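Local coordinates for protein dally-like, isoform A (Drosophila melanogaster, PDB 6XTZ) that binds Wnt proteins at the cell surface as a GPI-anchored glypican, shielding the Wnt palmitoleate lipid so that the signal can act at a distance, at residues 90-94 against 441-445; 280-284 against 446-450. The protein carries 5 engineered substitutions. All blocks are in the same frame, centred on the assembly; numbering follows the deposited sequence.

Contact 1 (90-94 against 441-445)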
loop_
_atom_site.group_PDB
_atom_site.type_symbol
_atom_site.label_atom_id
_atom_site.label_comp_id
_atom_site.label_asym_id
_atom_site.label_seq_id
_atom_site.Cartn_x
_atom_site.Cartn_y
_atom_site.Cartn_z
ATOM N N ILE A 90 0.956 16.225 -7.864
ATOM C CA ILE A 90 1.303 16.295 -9.281
ATOM C C ILE A 90 0.051 16.204 -10.144
ATOM O O ILE A 90 -0.132 16.985 -11.083
ATOM C CB ILE A 90 2.321 15.197 -9.640
ATOM C CG1 ILE A 90 3.704 15.547 -9.087
ATOM C CG2 ILE A 90 2.379 14.989 -11.147
ATOM C CD1 ILE A 90 4.749 14.475 -9.325
ATOM N N PHE A 91 -0.836 15.255 -9.833
ATOM C CA PHE A 91 -2.048 15.099 -10.632
ATOM C C PHE A 91 -3.019 16.249 -10.400
ATOM O O PHE A 91 -3.728 16.664 -11.325
ATOM C CB PHE A 91 -2.724 13.762 -10.329
ATOM C CG PHE A 91 -3.833 13.418 -11.289
ATOM C CD1 PHE A 91 -3.542 12.910 -12.544
ATOM C CD2 PHE A 91 -5.161 13.613 -10.944
ATOM C CE1 PHE A 91 -4.553 12.598 -13.437
ATOM C CE2 PHE A 91 -6.177 13.303 -11.832
ATOM C CZ PHE A 91 -5.873 12.793 -13.079
ATOM N N THR A 92 -3.080 16.768 -9.172
ATOM C CA THR A 92 -3.937 17.916 -8.901
ATOM C C THR A 92 -3.481 19.134 -9.696
ATOM O O THR A 92 -4.297 19.835 -10.306
ATOM C CB THR A 92 -3.950 18.224 -7.403
ATOM O OG1 THR A 92 -4.403 17.072 -6.682
ATOM C CG2 THR A 92 -4.877 19.395 -7.111
ATOM N N ALA A 93 -2.173 19.399 -9.701
ATOM C CA ALA A 93 -1.648 20.509 -10.487
ATOM C C ALA A 93 -1.796 20.244 -11.979
ATOM O O ALA A 93 -2.118 21.156 -12.749
ATOM C CB ALA A 93 -0.186 20.759 -10.128
ATOM N N LEU A 94 -1.563 18.999 -12.405
ATOM C CA LEU A 94 -1.761 18.646 -13.805
ATOM C C LEU A 94 -3.208 18.856 -14.229
ATOM O O LEU A 94 -3.473 19.241 -15.375
ATOM C CB LEU A 94 -1.342 17.195 -14.038
ATOM C CG LEU A 94 -1.241 16.725 -15.488
ATOM C CD1 LEU A 94 -0.049 17.372 -16.179
ATOM C CD2 LEU A 94 -1.153 15.208 -15.552
ATOM N N ILE A 441 5.803 13.870 -16.139
ATOM C CA ILE A 441 6.124 13.732 -14.724
ATOM C C ILE A 441 5.105 12.862 -14.000
ATOM O O ILE A 441 5.420 12.294 -12.948
ATOM C CB ILE A 441 6.233 15.111 -14.048
ATOM C CG1 ILE A 441 4.877 15.817 -14.033
ATOM C CG2 ILE A 441 7.278 15.966 -14.751
ATOM C CD1 ILE A 441 4.874 17.105 -13.239
ATOM N N LEU A 442 3.887 12.742 -14.533
ATOM C CA LEU A 442 2.921 11.827 -13.936
ATOM C C LEU A 442 3.368 10.382 -14.103
ATOM O O LEU A 442 3.234 9.574 -13.178
ATOM C CB LEU A 442 1.539 12.039 -14.550
ATOM C CG LEU A 442 0.429 11.128 -14.020
ATOM C CD1 LEU A 442 0.309 11.240 -12.505
ATOM C CD2 LEU A 442 -0.896 11.456 -14.691
ATOM N N ASP A 443 3.910 10.038 -15.272
ATOM C CA ASP A 443 4.476 8.707 -15.451
ATOM C C ASP A 443 5.694 8.497 -14.562
ATOM O O ASP A 443 5.935 7.377 -14.099
ATOM C CB ASP A 443 4.849 8.480 -16.916
ATOM C CG ASP A 443 3.655 8.576 -17.846
ATOM O OD1 ASP A 443 2.557 8.947 -17.381
ATOM O OD2 ASP A 443 3.816 8.274 -19.046
ATOM N N ARG A 444 6.464 9.558 -14.306
ATOM C CA ARG A 444 7.672 9.424 -13.497
ATOM C C ARG A 444 7.341 9.091 -12.048
ATOM O O ARG A 444 8.013 8.259 -11.428
ATOM C CB ARG A 444 8.499 10.708 -13.579
ATOM C CG ARG A 444 8.967 11.046 -14.986
ATOM C CD ARG A 444 9.595 12.431 -15.055
ATOM N NE ARG A 444 10.802 12.536 -14.242
ATOM C CZ ARG A 444 11.557 13.627 -14.166
ATOM N NH1 ARG A 444 11.229 14.711 -14.856
ATOM N NH2 ARG A 444 12.640 13.637 -13.401
ATOM N N ILE A 445 6.311 9.731 -11.486
ATOM C CA ILE A 445 5.948 9.444 -10.103
ATOM C C ILE A 445 5.236 8.100 -10.002
ATOM O O ILE A 445 5.360 7.399 -8.990
ATOM C CB ILE A 445 5.104 10.595 -9.518
ATOM C CG1 ILE A 445 4.726 10.311 -8.061
ATOM C CG2 ILE A 445 3.862 10.840 -10.352
ATOM C CD1 ILE A 445 5.906 10.232 -7.123
#
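Ile90 reaches across to the opposing helix and lies over three residues of its first turn: its CG2 is 3.9 Å from CD1 of Ile441 and 4.3 Å from CA of Leu442, while its CD1 meets CG2 of Ile445 at 3.9 Å. A branched aliphatic side chain suits this place, because its two branches spread along the turn, CG2 lying closer to its start and CD1 closer to its end. Leu442 answers in the reverse direction. Its CD2 touches both CD1 of Phe91, 3.7 Å away at the ring edge, and CD2 of Leu94 at 3.9 Å. No hydrogen bond crosses; the contact is purely apolar. The short axes run nearly antiparallel, at 166°, and 10.5 Å apart, a spacing filled by large side chains. Leu94 also touches the bound O-palmitoleoyl serine, so this packing borders the lipid pocket. Around it, Phe87 of helix 51-110 continues the apolar surface under Leu442 and Ile445, Ile289 covers Phe91 and Leu442, and Phe132 of helix 118-134 meets the Phe91 ring.

Contact 2 (280-284 against 446-450)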
loop_
_atom_site.group_PDB
_atom_site.type_symbol
_atom_site.label_atom_id
_atom_site.label_comp_id
_atom_site.label_asym_id
_atom_site.label_seq_id
_atom_site.Cartn_x
_atom_site.Cartn_y
_atom_site.Cartn_z
ATOM N N ALA A 280 -0.635 0.314 -11.608
ATOM C CA ALA A 280 0.463 1.063 -12.210
ATOM C C ALA A 280 0.673 0.672 -13.666
ATOM O O ALA A 280 1.075 1.509 -14.482
ATOM C CB ALA A 280 1.750 0.846 -11.412
ATOM N N GLU A 281 0.413 -0.592 -14.010
ATOM C CA GLU A 281 0.487 -1.007 -15.405
ATOM C C GLU A 281 -0.580 -0.308 -16.238
ATOM O O GLU A 281 -0.320 0.111 -17.373
ATOM C CB GLU A 281 0.339 -2.525 -15.506
ATOM C CG GLU A 281 0.567 -3.091 -16.899
ATOM C CD GLU A 281 0.219 -4.564 -16.991
ATOM O OE1 GLU A 281 -0.986 -4.893 -17.000
ATOM O OE2 GLU A 281 1.150 -5.394 -17.045
ATOM N N ARG A 282 -1.788 -0.171 -15.687
ATOM C CA ARG A 282 -2.855 0.540 -16.382
ATOM C C ARG A 282 -2.536 2.024 -16.516
ATOM O O ARG A 282 -2.745 2.615 -17.583
ATOM C CB ARG A 282 -4.176 0.347 -15.642
ATOM C CG ARG A 282 -4.746 -1.055 -15.727
ATOM C CD ARG A 282 -5.440 -1.288 -17.056
ATOM N NE ARG A 282 -6.170 -2.551 -17.072
ATOM C CZ ARG A 282 -5.726 -3.665 -17.644
ATOM N NH1 ARG A 282 -4.549 -3.673 -18.255
ATOM N NH2 ARG A 282 -6.458 -4.769 -17.605
ATOM N N LEU A 283 -2.032 2.641 -15.443
ATOM C CA LEU A 283 -1.752 4.073 -15.469
ATOM C C LEU A 283 -0.652 4.422 -16.461
ATOM O O LEU A 283 -0.661 5.517 -17.030
ATOM C CB LEU A 283 -1.374 4.558 -14.071
ATOM C CG LEU A 283 -2.483 4.483 -13.024
ATOM C CD1 LEU A 283 -1.989 5.019 -11.688
ATOM C CD2 LEU A 283 -3.706 5.253 -13.498
ATOM N N LEU A 284 0.299 3.519 -16.677
ATOM C CA LEU A 284 1.345 3.728 -17.664
ATOM C C LEU A 284 0.937 3.269 -19.056
ATOM O O LEU A 284 1.711 3.443 -20.003
ATOM C CB LEU A 284 2.627 3.005 -17.239
ATOM C CG LEU A 284 3.248 3.469 -15.917
ATOM C CD1 LEU A 284 4.381 2.548 -15.499
ATOM C CD2 LEU A 284 3.735 4.905 -16.032
ATOM N N VAL A 446 4.500 7.706 -11.045
ATOM C CA VAL A 446 3.878 6.385 -11.054
ATOM C C VAL A 446 4.943 5.296 -11.119
ATOM O O VAL A 446 4.854 4.280 -10.418
ATOM C CB VAL A 446 2.874 6.270 -12.216
ATOM C CG1 VAL A 446 2.449 4.822 -12.413
ATOM C CG2 VAL A 446 1.655 7.140 -11.952
ATOM N N ARG A 447 5.970 5.487 -11.954
ATOM C CA ARG A 447 7.064 4.520 -12.007
ATOM C C ARG A 447 7.836 4.491 -10.695
ATOM O O ARG A 447 8.279 3.425 -10.252
ATOM C CB ARG A 447 8.009 4.840 -13.165
ATOM C CG ARG A 447 7.412 4.667 -14.551
ATOM C CD ARG A 447 8.470 4.895 -15.619
ATOM N NE ARG A 447 7.894 5.394 -16.865
ATOM C CZ ARG A 447 7.401 4.620 -17.825
ATOM N NH1 ARG A 447 7.408 3.299 -17.687
ATOM N NH2 ARG A 447 6.898 5.165 -18.923
ATOM N N ASP A 448 8.019 5.655 -10.067
ATOM C CA ASP A 448 8.730 5.708 -8.793
ATOM C C ASP A 448 7.981 4.927 -7.721
ATOM O O ASP A 448 8.565 4.091 -7.022
ATOM C CB ASP A 448 8.925 7.164 -8.369
ATOM C CG ASP A 448 9.804 7.305 -7.141
ATOM O OD1 ASP A 448 10.443 6.309 -6.740
ATOM O OD2 ASP A 448 9.858 8.418 -6.577
ATOM N N ILE A 449 6.679 5.183 -7.585
ATOM C CA ILE A 449 5.864 4.458 -6.616
ATOM C C ILE A 449 5.849 2.969 -6.934
ATOM O O ILE A 449 5.987 2.127 -6.038
ATOM C CB ILE A 449 4.440 5.043 -6.583
ATOM C CG1 ILE A 449 4.455 6.443 -5.965
ATOM C CG2 ILE A 449 3.490 4.112 -5.844
ATOM C CD1 ILE A 449 3.156 7.199 -6.137
ATOM N N ARG A 450 5.694 2.623 -8.214
ATOM C CA ARG A 450 5.624 1.218 -8.605
ATOM C C ARG A 450 6.892 0.468 -8.217
ATOM O O ARG A 450 6.828 -0.679 -7.757
ATOM C CB ARG A 450 5.378 1.108 -10.111
ATOM C CG ARG A 450 5.293 -0.316 -10.628
ATOM C CD ARG A 450 5.220 -0.345 -12.148
ATOM N NE ARG A 450 5.004 -1.693 -12.661
ATOM C CZ ARG A 450 4.862 -1.987 -13.951
ATOM N NH1 ARG A 450 4.916 -1.025 -14.863
ATOM N NH2 ARG A 450 4.667 -3.243 -14.329
#
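This is a partly buried helix-to-helix contact in the elongated, all-helical glypican core, joining the C-terminal end of helix 263-283 to helix 441-455, which follows a long unmodelled part of the chain. Its centre is apolar. Val446 CG1 lies 3.8 Å from CG of Leu284, 4.2 Å from CB of Leu283 and 4.2 Å from CB of Ala280, so a compact beta-branched residue meets three side chains with one methyl group. The small Ala280 lets the backbones come close, with its CA 6.3 Å from that of Arg450, and its CB rests 3.7 Å from CD of the arginine. On the inner side, Tyr203 of helix 185-216 touches Ala280 and Leu283, and Phe87 of helix 51-110 backs Val446.

Toward solvent the character changes. Arginine suits the place of Arg450 because its long aliphatic stem can cover Ala280 while its charged end stays at the margin. The side chain is fully extended, and its NE forms a salt bridge with Asp277, one turn before Ala280 on helix 263-283, which ties the same two helices together electrostatically. Arg447 instead uses the flat face of its guanidinium, over which Leu284 CD2 lies. Leu284 thus meets both arginines: its CD1 is 3.8 Å from NH1 of Arg447 and 3.7 Å from NH1 of Arg450, near the plane of the Arg450 guanidinium.

Helix 441-455 is common to both contacts: its first turn packs on helix 51-110 in contact 1, and the residues that follow directly pack on the end of helix 263-283 in contact 2. Their centres are 11 Å apart, and they touch where Asp443 O lies 3.8 Å from Leu284 CD2. Together they hold this helix against two others distant in sequence. Their relation to the lipid differs. The side chain of Leu94 in contact 1 is about 4 Å from O-palmitoleoyl serine, whereas that of Val446 in contact 2 is about 11 Å away. Contact 1 thus borders the pocket, to which the adjoining Pro440 also belongs, while contact 2 packs farther from it.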